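SusD homolog (Bacteroides thetaiotaomicron VPI-5482, PDB 3IHV) probably binds glycans at the cell surface, as a SusD-family component of an outer-membrane carbohydrate-uptake system. Local coordinates at residues A[11-16]-A[21-26]; A[93-98]-A[118-123]; A[425-430]-A[459-464]; A[240-245]-A[322-327]. All coordinates share one frame; numbering follows the deposited sequence.

Interaction 1. Residues A[11-16]-A[21-26]; sequences KNYMNN and KDVLLG
Val23 CG2 is the methyl that residues 11-16 grip on helix 17-29. It lies at the edge of the Tyr13 ring, in the ring plane and 3.6 Å from Tyr13 CD2, while Met14 CG meets the same methyl at 3.6 Å. Beyond CG, the selenium of Met14, a selenomethionine, passes across the valine, SE 3.8 Å from Val23 CG2; its flexible chain suits this buried place, where it can mould itself to a branched neighbour. The far end of the tyrosine does polar work: Tyr13 OH gives a weak hydrogen bond, 2.8 Å long, to Asp22 OD2, with ring and carboxylate planes 72° apart. Asp22 is modelled in two positions, so the bond is doubtful as well as weak. With CG set opposite the backbone N (chi1 -156°), the ring of Tyr13 is carried over toward the helix. A serine here would remove the ring, and would probably leave the Val23 methyl without the ring at its side and Asp22 without the phenol hydroxyl. Positive phi at Met14 turns the chain between the helices, and Asn16 N-caps the second, its OD1 accepting from Glu19 N. The result is a helix-loop-helix at the N-terminal end of the chain: helix 7-11 leads in, helix 17-29 leads out, and Met14 points its end into helix 75-101, against Phe94, Arg97 and Ile98.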
# COMPACT_ATOMS: atom_id res chain seq x y z
N LYS A 11 0.76 34.23 6.77
CA LYS A 11 0.34 34.92 8.00
C LYS A 11 -1.07 35.53 7.88
O LYS A 11 -1.73 35.79 8.90
CB LYS A 11 1.36 36.00 8.40
N ASN A 12 -1.53 35.74 6.64
CA ASN A 12 -2.86 36.29 6.34
C ASN A 12 -3.95 35.22 6.20
O ASN A 12 -5.07 35.56 5.84
CB ASN A 12 -2.83 37.12 5.04
CG ASN A 12 -1.92 38.35 5.11
OD1 ASN A 12 -1.71 39.03 4.11
ND2 ASN A 12 -1.37 38.63 6.30
N TYR A 13 -3.65 33.95 6.49
CA TYR A 13 -4.61 32.88 6.28
C TYR A 13 -4.74 32.07 7.60
O TYR A 13 -4.12 32.40 8.62
CB TYR A 13 -4.17 32.02 5.07
CG TYR A 13 -5.33 31.27 4.42
CD1 TYR A 13 -6.36 31.97 3.80
CD2 TYR A 13 -5.39 29.87 4.42
CE1 TYR A 13 -7.44 31.30 3.21
CE2 TYR A 13 -6.45 29.18 3.83
CZ TYR A 13 -7.48 29.91 3.22
OH TYR A 13 -8.55 29.27 2.64
N MSE A 14 -5.60 31.06 7.57
CA MSE A 14 -5.85 30.19 8.72
C MSE A 14 -6.39 30.95 9.93
O MSE A 14 -6.03 30.68 11.08
CB MSE A 14 -4.59 29.39 9.07
CG MSE A 14 -4.12 28.50 7.90
SE MSE A 14 -2.65 27.29 8.31
CE MSE A 14 -3.54 26.69 9.93
N ASN A 15 -7.27 31.90 9.65
CA ASN A 15 -7.88 32.72 10.69
C ASN A 15 -9.05 32.06 11.42
O ASN A 15 -9.57 32.61 12.41
CB ASN A 15 -8.31 34.07 10.11
CG ASN A 15 -7.13 34.96 9.79
OD1 ASN A 15 -6.18 35.04 10.58
ND2 ASN A 15 -7.18 35.62 8.64
N ASN A 16 -9.48 30.91 10.90
CA ASN A 16 -10.52 30.12 11.53
C ASN A 16 -10.35 28.67 11.10
O ASN A 16 -9.47 28.37 10.30
CB ASN A 16 -11.91 30.67 11.20
CG ASN A 16 -12.14 30.81 9.71
OD1 ASN A 16 -11.78 29.94 8.94
ND2 ASN A 16 -12.73 31.92 9.30
N LYS A 21 -8.70 24.16 7.56
CA LYS A 21 -9.09 22.94 6.91
C LYS A 21 -8.55 22.94 5.46
O LYS A 21 -8.05 21.93 4.99
CB LYS A 21 -10.61 22.79 6.89
CG LYS A 21 -11.02 21.45 6.32
CD LYS A 21 -12.51 21.21 6.18
CE LYS A 21 -13.08 21.85 4.96
NZ LYS A 21 -14.31 21.10 4.57
N ASP A 22 -8.70 24.06 4.78
CA ASP A 22 -8.23 24.20 3.39
C ASP A 22 -6.74 23.86 3.30
O ASP A 22 -6.30 23.12 2.39
CB ASP A 22 -8.55 25.63 2.90
CG ASP A 22 -8.16 25.89 1.44
OD1 ASP A 22 -8.34 25.00 0.59
OD2 ASP A 22 -7.70 27.02 1.15
N VAL A 23 -5.94 24.37 4.25
CA VAL A 23 -4.47 24.12 4.25
C VAL A 23 -4.20 22.65 4.58
O VAL A 23 -3.34 22.00 3.96
CB VAL A 23 -3.73 25.04 5.22
CG1 VAL A 23 -2.24 24.70 5.23
CG2 VAL A 23 -4.02 26.55 4.88
N LEU A 24 -4.97 22.09 5.51
CA LEU A 24 -4.84 20.66 5.84
C LEU A 24 -5.09 19.76 4.64
O LEU A 24 -4.38 18.80 4.41
CB LEU A 24 -5.82 20.26 6.96
CG LEU A 24 -5.90 18.78 7.29
CD1 LEU A 24 -4.62 18.29 7.91
CD2 LEU A 24 -7.11 18.53 8.23
N LEU A 25 -6.11 20.07 3.86
CA LEU A 25 -6.41 19.30 2.68
C LEU A 25 -5.25 19.33 1.68
O LEU A 25 -5.06 18.38 0.93
CB LEU A 25 -7.74 19.76 2.06
CG LEU A 25 -9.00 19.36 2.87
CD1 LEU A 25 -10.25 19.88 2.14
CD2 LEU A 25 -9.13 17.91 3.12
N GLY A 26 -4.46 20.41 1.68
CA GLY A 26 -3.26 20.47 0.86
C GLY A 26 -2.17 19.48 1.29
O GLY A 26 -1.35 19.02 0.46

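Interaction 2. Residues A[93-98]-A[118-123]; sequences DFLERI and AEARAL
Ala120 presents its single methyl to two residues of the facing helix. Ala120 CB lies 3.6 Å from Phe94 CD2, obliquely to the ring, and 4.0 Å from Leu95 CD2, so a small side chain is matched here by two large ones. Beside these two on their helix, Arg97 NH1 donates to Asp93 OD2 in a salt bridge one turn long, with Lys10 a second partner of the aspartate and Glu2 of the arginine. The closest pair of CA atoms is also at Ala120, 7.2 Å from Ala120 CA to Leu95 CA; alanine suits the place because its side chain ends at CB. Helices 75-101 and 107-135, joined by a short loop, form an antiparallel alpha-alpha hairpin, consistent with the helical architecture of the TPR clan to which this family region belongs. Their local axes approach to 9.9 Å, with N-to-C directions 152° apart. Next along, Arg121 contributes its hydrocarbon part: Arg121 CG lies 3.9 Å from Leu95 CD1, and the two side chains cross at about a right angle. The Arg121 chain then bends at chi3 (69°), and its NE makes a salt bridge with Asp169 of helix 159-176, so one residue serves both an apolar seam and a charged one. Farther on in 118-123, Leu123 faces a third helix, packing on Val27 and Tyr28 of helix 17-29.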
# COMPACT_ATOMS: atom_id res chain seq x y z
N ASP A 93 4.48 22.89 8.05
CA ASP A 93 4.00 24.24 7.83
C ASP A 93 2.63 24.44 8.49
O ASP A 93 2.40 25.41 9.22
CB ASP A 93 3.88 24.46 6.32
CG ASP A 93 3.40 25.84 5.96
OD1 ASP A 93 4.11 26.83 6.28
OD2 ASP A 93 2.27 25.92 5.40
N PHE A 94 1.73 23.50 8.24
CA PHE A 94 0.40 23.53 8.84
C PHE A 94 0.46 23.56 10.37
O PHE A 94 -0.22 24.36 11.01
CB PHE A 94 -0.42 22.32 8.38
CG PHE A 94 -1.77 22.25 9.03
CD1 PHE A 94 -2.82 22.99 8.52
CD2 PHE A 94 -1.96 21.49 10.15
CE1 PHE A 94 -4.05 22.98 9.13
CE2 PHE A 94 -3.22 21.49 10.80
CZ PHE A 94 -4.26 22.23 10.25
N LEU A 95 1.28 22.68 10.95
CA LEU A 95 1.44 22.58 12.41
C LEU A 95 2.03 23.85 13.03
O LEU A 95 1.54 24.36 14.05
CB LEU A 95 2.25 21.33 12.77
CG LEU A 95 1.54 20.02 12.42
CD1 LEU A 95 2.46 18.82 12.40
CD2 LEU A 95 0.34 19.79 13.39
N GLU A 96 3.08 24.38 12.42
CA GLU A 96 3.69 25.63 12.87
C GLU A 96 2.68 26.76 12.85
O GLU A 96 2.58 27.52 13.79
CB GLU A 96 4.87 25.99 11.95
CG GLU A 96 6.06 25.06 12.14
CD GLU A 96 7.05 25.08 10.99
OE1 GLU A 96 7.02 26.02 10.18
OE2 GLU A 96 7.82 24.10 10.86
N ARG A 97 1.93 26.87 11.76
CA ARG A 97 0.99 27.94 11.59
C ARG A 97 -0.23 27.83 12.50
O ARG A 97 -0.62 28.83 13.12
CB ARG A 97 0.56 28.01 10.14
CG ARG A 97 1.71 28.52 9.24
CD ARG A 97 1.38 28.23 7.80
NE ARG A 97 0.26 29.01 7.28
CZ ARG A 97 -0.29 28.84 6.07
NH1 ARG A 97 0.17 27.91 5.24
NH2 ARG A 97 -1.31 29.60 5.69
N ILE A 98 -0.82 26.65 12.60
CA ILE A 98 -1.99 26.52 13.46
C ILE A 98 -1.60 26.73 14.93
O ILE A 98 -2.39 27.26 15.70
CB ILE A 98 -2.77 25.19 13.22
CG1 ILE A 98 -4.25 25.39 13.61
CG2 ILE A 98 -2.06 24.00 13.89
CD1 ILE A 98 -5.19 24.28 13.11
N ALA A 118 -4.10 16.61 14.71
CA ALA A 118 -3.95 15.17 14.75
C ALA A 118 -3.83 14.57 13.34
O ALA A 118 -3.04 13.65 13.12
CB ALA A 118 -5.18 14.54 15.52
N GLU A 119 -4.66 15.03 12.41
CA GLU A 119 -4.62 14.58 11.01
C GLU A 119 -3.30 14.90 10.35
O GLU A 119 -2.72 14.05 9.68
CB GLU A 119 -5.76 15.18 10.18
CG GLU A 119 -7.14 14.71 10.62
CD GLU A 119 -8.22 15.32 9.77
OE1 GLU A 119 -8.15 15.12 8.53
OE2 GLU A 119 -9.14 16.00 10.31
N ALA A 120 -2.79 16.09 10.59
CA ALA A 120 -1.50 16.47 10.00
C ALA A 120 -0.37 15.66 10.57
O ALA A 120 0.57 15.29 9.84
CB ALA A 120 -1.24 18.01 10.19
N ARG A 121 -0.41 15.41 11.87
CA ARG A 121 0.61 14.62 12.52
C ARG A 121 0.53 13.17 12.04
O ARG A 121 1.59 12.54 11.89
CB ARG A 121 0.51 14.70 14.06
CG ARG A 121 0.86 16.05 14.63
CD ARG A 121 1.07 16.05 16.15
NE ARG A 121 2.28 15.32 16.53
CZ ARG A 121 2.78 15.25 17.77
NH1 ARG A 121 2.16 15.83 18.78
NH2 ARG A 121 3.88 14.57 17.99
N ALA A 122 -0.68 12.64 11.84
CA ALA A 122 -0.84 11.28 11.33
C ALA A 122 -0.23 11.18 9.92
O ALA A 122 0.47 10.23 9.61
CB ALA A 122 -2.32 10.83 11.34
N LEU A 123 -0.49 12.18 9.09
CA LEU A 123 0.07 12.22 7.73
C LEU A 123 1.59 12.28 7.81
O LEU A 123 2.29 11.55 7.10
CB LEU A 123 -0.50 13.39 6.98
CG LEU A 123 -1.92 13.21 6.40
CD1 LEU A 123 -2.55 14.56 6.08
CD2 LEU A 123 -1.94 12.24 5.19

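Interaction 3. Residues A[425-430]-A[459-464]; sequences AVRRRG and RSYELS
Arg429 and Glu462 join the two helices by a buried salt bridge, Arg429 NH2 donating to Glu462 OE2 over 2.9 Å. The bond is bent, 138° at the hydrogen, and reaches the oxygen on its syn side; guanidinium and carboxylate are nearly parallel, yet the bond is tilted out of both planes, more from the carboxylate's. It ties helix 417-430 to helix 448-463 within the helical framework of the SusD-family region, which is related to TPR proteins; the local axes are 10.9 Å apart at their closest and inclined at 51°. A water supports the pair: it accepts from Arg429 NE at 2.7 Å and donates to Glu462 OE1 at 2.6 Å and to Val426 O at 2.8 Å, bridging both partners to the helix backbone. Each charge has further mates, Arg429 in Glu258, Glu462 in Arg320 and Arg396. Three arginines round one carboxylate would be expected to favour its ionised form. A glutamine in its place would remove the charge, and would probably leave these buried arginines short of a counterion and disturb the water bridge. The bend at chi2 (59°) swings the glutamate's carboxylate round toward Arg429, and its CB-CG part runs past Val426, which crosses it obliquely; valine offers a compact, apolar filler beside the charges. At the periphery Arg427, salt-bridged to Glu458, brings its guanidinium edge to the Tyr461 ring edge. Closer in, Val426 CG1 stands 3.4 Å from Glu462 OE1.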
# COMPACT_ATOMS: atom_id res chain seq x y z
N ALA A 425 -11.27 -14.57 11.67
CA ALA A 425 -12.28 -13.61 11.18
C ALA A 425 -12.00 -13.32 9.72
O ALA A 425 -12.92 -13.29 8.88
CB ALA A 425 -12.27 -12.31 11.97
N VAL A 426 -10.71 -13.11 9.43
CA VAL A 426 -10.28 -12.86 8.07
C VAL A 426 -10.53 -14.07 7.14
O VAL A 426 -11.05 -13.90 6.03
CB VAL A 426 -8.83 -12.41 8.01
CG1 VAL A 426 -8.36 -12.31 6.56
CG2 VAL A 426 -8.69 -11.06 8.72
N ARG A 427 -10.19 -15.26 7.60
CA ARG A 427 -10.42 -16.48 6.81
C ARG A 427 -11.92 -16.71 6.54
O ARG A 427 -12.32 -17.07 5.43
CB ARG A 427 -9.91 -17.71 7.57
CG ARG A 427 -8.46 -17.73 8.03
CD ARG A 427 -7.54 -18.29 7.09
NE ARG A 427 -7.92 -19.65 6.65
CZ ARG A 427 -7.54 -20.13 5.47
NH1 ARG A 427 -6.75 -19.40 4.68
NH2 ARG A 427 -7.97 -21.31 5.05
N ARG A 428 -12.75 -16.51 7.56
CA ARG A 428 -14.18 -16.73 7.38
C ARG A 428 -14.76 -15.80 6.32
O ARG A 428 -15.53 -16.19 5.46
CB ARG A 428 -14.88 -16.56 8.73
CG ARG A 428 -14.53 -17.72 9.68
CD ARG A 428 -14.98 -17.46 11.09
NE ARG A 428 -14.65 -18.56 11.96
CZ ARG A 428 -15.05 -18.67 13.23
NH1 ARG A 428 -15.81 -17.73 13.79
NH2 ARG A 428 -14.69 -19.73 13.95
N ARG A 429 -14.41 -14.52 6.41
CA ARG A 429 -14.91 -13.59 5.42
C ARG A 429 -14.39 -14.02 4.03
O ARG A 429 -15.14 -13.95 3.04
CB ARG A 429 -14.49 -12.15 5.80
CG ARG A 429 -15.19 -11.05 5.04
CD ARG A 429 -14.52 -10.71 3.73
NE ARG A 429 -13.23 -10.11 3.91
CZ ARG A 429 -12.99 -8.81 4.09
NH1 ARG A 429 -13.99 -7.92 4.14
NH2 ARG A 429 -11.75 -8.39 4.20
N GLY A 430 -13.12 -14.42 3.98
CA GLY A 430 -12.47 -14.83 2.73
C GLY A 430 -13.06 -16.08 2.10
O GLY A 430 -12.91 -16.30 0.89
N ARG A 459 -1.51 -13.16 4.66
CA ARG A 459 -1.30 -11.81 4.15
C ARG A 459 -1.29 -11.77 2.63
O ARG A 459 -1.82 -10.81 2.03
CB ARG A 459 -0.03 -11.19 4.74
CG ARG A 459 -0.15 -10.91 6.25
CD ARG A 459 1.06 -10.16 6.78
NE ARG A 459 1.13 -8.79 6.27
CZ ARG A 459 0.35 -7.79 6.69
NH1 ARG A 459 -0.59 -7.97 7.63
NH2 ARG A 459 0.48 -6.61 6.11
N SER A 460 -0.72 -12.80 1.99
CA SER A 460 -0.77 -12.87 0.54
C SER A 460 -2.19 -13.09 0.06
O SER A 460 -2.63 -12.41 -0.87
CB SER A 460 0.20 -13.93 -0.01
OG SER A 460 -0.25 -15.25 0.18
N TYR A 461 -2.93 -14.01 0.69
CA TYR A 461 -4.33 -14.29 0.28
C TYR A 461 -5.28 -13.14 0.55
O TYR A 461 -6.23 -12.91 -0.23
CB TYR A 461 -4.84 -15.59 0.91
CG TYR A 461 -4.09 -16.85 0.51
CD1 TYR A 461 -3.36 -16.93 -0.68
CD2 TYR A 461 -4.22 -18.01 1.24
CE1 TYR A 461 -2.73 -18.10 -1.08
CE2 TYR A 461 -3.62 -19.20 0.84
CZ TYR A 461 -2.88 -19.23 -0.32
OH TYR A 461 -2.28 -20.41 -0.70
N GLU A 462 -5.01 -12.37 1.61
CA GLU A 462 -5.91 -11.28 1.95
C GLU A 462 -5.61 -9.99 1.20
O GLU A 462 -6.54 -9.28 0.76
CB GLU A 462 -5.86 -11.01 3.46
CG GLU A 462 -6.80 -9.88 3.90
CD GLU A 462 -8.28 -10.12 3.58
OE1 GLU A 462 -8.72 -11.30 3.38
OE2 GLU A 462 -9.01 -9.09 3.46
N LEU A 463 -4.32 -9.68 1.08
CA LEU A 463 -3.87 -8.36 0.64
C LEU A 463 -3.11 -8.32 -0.69
O LEU A 463 -2.48 -7.32 -1.01
CB LEU A 463 -2.95 -7.81 1.74
CG LEU A 463 -3.54 -7.74 3.14
CD1 LEU A 463 -2.40 -7.51 4.17
CD2 LEU A 463 -4.54 -6.64 3.23
N SER A 464 -3.15 -9.41 -1.47
CA SER A 464 -2.38 -9.50 -2.69
C SER A 464 -2.52 -8.27 -3.55
O SER A 464 -3.62 -7.75 -3.67
CB SER A 464 -2.80 -10.74 -3.52
OG SER A 464 -4.16 -10.72 -3.91
O HOH W 1 -11.19 -11.92 4.04

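Interaction 4. Residues A[240-245]-A[322-327]; sequences KDYEQL and DLSIAN. With EDO (1,2-ethanediol), chain O.
Different first torsions bring Tyr242 and Leu323 alongside, pointing in opposite directions: Tyr242 CG lies opposite its backbone N (chi1 -167°), whereas Leu323 CG lies opposite the carbonyl carbon (chi1 -71°). Here the first turn of helix 242-250 meets the end of helix 320-324, just where the chain leaves that helix for strand 325-330, the middle strand of a small three-stranded antiparallel sheet. Leucine comes to the ring at its edge, Tyr242 CD2 lying 3.8 Å from Leu323 CD1. Its other methyl, CD2, is 3.8 Å from Glu243 CB and continues along that extended side chain, which crosses the leucine at about a right angle. The forked leucine thus packs against two successive residues of the helix, and glutamate suits this partly exposed place, its methylenes packing on the leucine while the carboxylate keeps a weak, long ion pair to Lys375. At the tyrosine's far end, Ser324 OG is 3.7 Å from Tyr242 OH, too far for a direct bond, and a water joins them by donating to both. The phenol has a further, probable hydrogen bond to Glu462 O, and the serine hydroxyl one to Arg320 O. Away from this contact, a 1,2-ethanediol, probably from the crystallisation liquor, bonds to the Gln244 amide at two points: its O1 donates to Gln244 OE1 over 2.7 Å and its O2 accepts from Gln244 NE2.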
# COMPACT_ATOMS: atom_id res chain seq x y z
N LYS A 240 -18.93 -7.61 4.80
CA LYS A 240 -19.47 -8.98 4.67
C LYS A 240 -18.92 -9.67 3.42
O LYS A 240 -18.44 -10.81 3.50
CB LYS A 240 -21.00 -8.96 4.66
CG LYS A 240 -21.62 -10.34 4.46
CD LYS A 240 -23.17 -10.28 4.47
CE LYS A 240 -23.74 -11.60 4.04
NZ LYS A 240 -25.24 -11.70 4.21
N ASP A 241 -18.99 -8.96 2.29
CA ASP A 241 -18.56 -9.48 1.01
C ASP A 241 -17.22 -8.91 0.54
O ASP A 241 -17.08 -7.71 0.36
CB ASP A 241 -19.62 -9.17 -0.03
CG ASP A 241 -20.93 -9.82 0.28
OD1 ASP A 241 -20.94 -11.01 0.65
OD2 ASP A 241 -21.96 -9.14 0.12
N TYR A 242 -16.25 -9.78 0.34
CA TYR A 242 -14.92 -9.34 -0.12
C TYR A 242 -15.00 -8.51 -1.37
O TYR A 242 -14.27 -7.53 -1.51
CB TYR A 242 -14.04 -10.55 -0.38
CG TYR A 242 -12.59 -10.24 -0.55
CD1 TYR A 242 -11.79 -9.90 0.55
CD2 TYR A 242 -11.98 -10.38 -1.78
CE1 TYR A 242 -10.44 -9.66 0.40
CE2 TYR A 242 -10.65 -10.16 -1.93
CZ TYR A 242 -9.88 -9.79 -0.85
OH TYR A 242 -8.54 -9.55 -1.08
N GLU A 243 -15.89 -8.92 -2.28
CA GLU A 243 -16.07 -8.20 -3.55
C GLU A 243 -16.47 -6.74 -3.34
O GLU A 243 -16.10 -5.88 -4.11
CB GLU A 243 -17.08 -8.95 -4.45
CG GLU A 243 -17.30 -8.25 -5.80
CD GLU A 243 -18.15 -9.05 -6.78
OE1 GLU A 243 -18.41 -10.23 -6.53
OE2 GLU A 243 -18.59 -8.45 -7.78
N GLN A 244 -17.23 -6.47 -2.27
CA GLN A 244 -17.67 -5.12 -1.98
C GLN A 244 -16.52 -4.16 -1.80
O GLN A 244 -16.65 -2.96 -2.08
CB GLN A 244 -18.61 -5.10 -0.75
CG GLN A 244 -19.40 -3.81 -0.62
CD GLN A 244 -20.40 -3.60 -1.76
OE1 GLN A 244 -21.14 -4.51 -2.09
NE2 GLN A 244 -20.42 -2.41 -2.34
N LEU A 245 -15.39 -4.62 -1.25
CA LEU A 245 -14.25 -3.74 -1.16
C LEU A 245 -13.83 -3.16 -2.52
O LEU A 245 -13.42 -1.99 -2.60
CB LEU A 245 -13.03 -4.49 -0.59
CG LEU A 245 -13.07 -4.90 0.88
CD1 LEU A 245 -12.06 -5.98 1.18
CD2 LEU A 245 -12.89 -3.66 1.79
N ASP A 322 -10.42 -15.82 -7.02
CA ASP A 322 -11.00 -15.29 -8.26
C ASP A 322 -11.31 -13.79 -8.22
O ASP A 322 -11.41 -13.15 -9.28
CB ASP A 322 -12.25 -16.07 -8.64
CG ASP A 322 -11.94 -17.50 -8.96
OD1 ASP A 322 -10.85 -17.78 -9.51
OD2 ASP A 322 -12.78 -18.36 -8.66
N LEU A 323 -11.51 -13.23 -7.02
CA LEU A 323 -11.73 -11.80 -6.87
C LEU A 323 -10.45 -11.02 -6.93
O LEU A 323 -10.50 -9.82 -7.22
CB LEU A 323 -12.47 -11.48 -5.58
CG LEU A 323 -13.91 -11.91 -5.57
CD1 LEU A 323 -14.53 -11.86 -4.16
CD2 LEU A 323 -14.73 -11.01 -6.53
N SER A 324 -9.32 -11.69 -6.70
CA SER A 324 -8.01 -11.07 -6.67
C SER A 324 -7.16 -11.17 -7.93
O SER A 324 -6.38 -10.24 -8.25
CB SER A 324 -7.21 -11.68 -5.50
OG SER A 324 -7.84 -11.41 -4.25
N ILE A 325 -7.36 -12.25 -8.69
CA ILE A 325 -6.52 -12.59 -9.85
C ILE A 325 -7.38 -12.79 -11.09
O ILE A 325 -8.36 -13.54 -11.04
CB ILE A 325 -5.70 -13.87 -9.60
CG1 ILE A 325 -4.82 -13.73 -8.36
CG2 ILE A 325 -4.84 -14.25 -10.81
CD1 ILE A 325 -4.06 -15.02 -7.93
N ALA A 326 -7.00 -12.10 -12.18
CA ALA A 326 -7.69 -12.16 -13.44
C ALA A 326 -6.94 -13.05 -14.41
O ALA A 326 -5.81 -12.76 -14.77
CB ALA A 326 -7.82 -10.76 -14.08
N ASN A 327 -7.59 -14.12 -14.83
CA ASN A 327 -7.02 -15.01 -15.85
C ASN A 327 -7.56 -14.63 -17.23
O ASN A 327 -7.45 -15.42 -18.17
CB ASN A 327 -7.35 -16.47 -15.52
CG ASN A 327 -8.84 -16.80 -15.61
OD1 ASN A 327 -9.69 -15.91 -15.76
ND2 ASN A 327 -9.16 -18.09 -15.54
C1 EDO O . -24.13 -3.34 -2.41
O1 EDO O . -23.70 -4.64 -2.83
C2 EDO O . -24.18 -2.40 -3.61
O2 EDO O . -22.87 -2.21 -4.18
O HOH W 2 -6.07 -11.04 -2.12

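The four contacts form two touching pairs far apart in space, the centres of interactions 1 and 3 being about 41 Å from one another. Interactions 1 and 2 share the N-terminal helices: Met14 of the loop and Val23 of helix 17-29 rest on helix 75-101. Both are mainly apolar and partly buried, the first reaching solvent at Asp22. Interactions 3 and 4 adjoin through Tyr242 OH and Glu462 O, in a probable hydrogen bond. Interaction 3 is the buried one, yet the most highly charged, its ions paired and bridged by water; interaction 4 returns to leucine and ring packing nearer the surface, also with a bridging water.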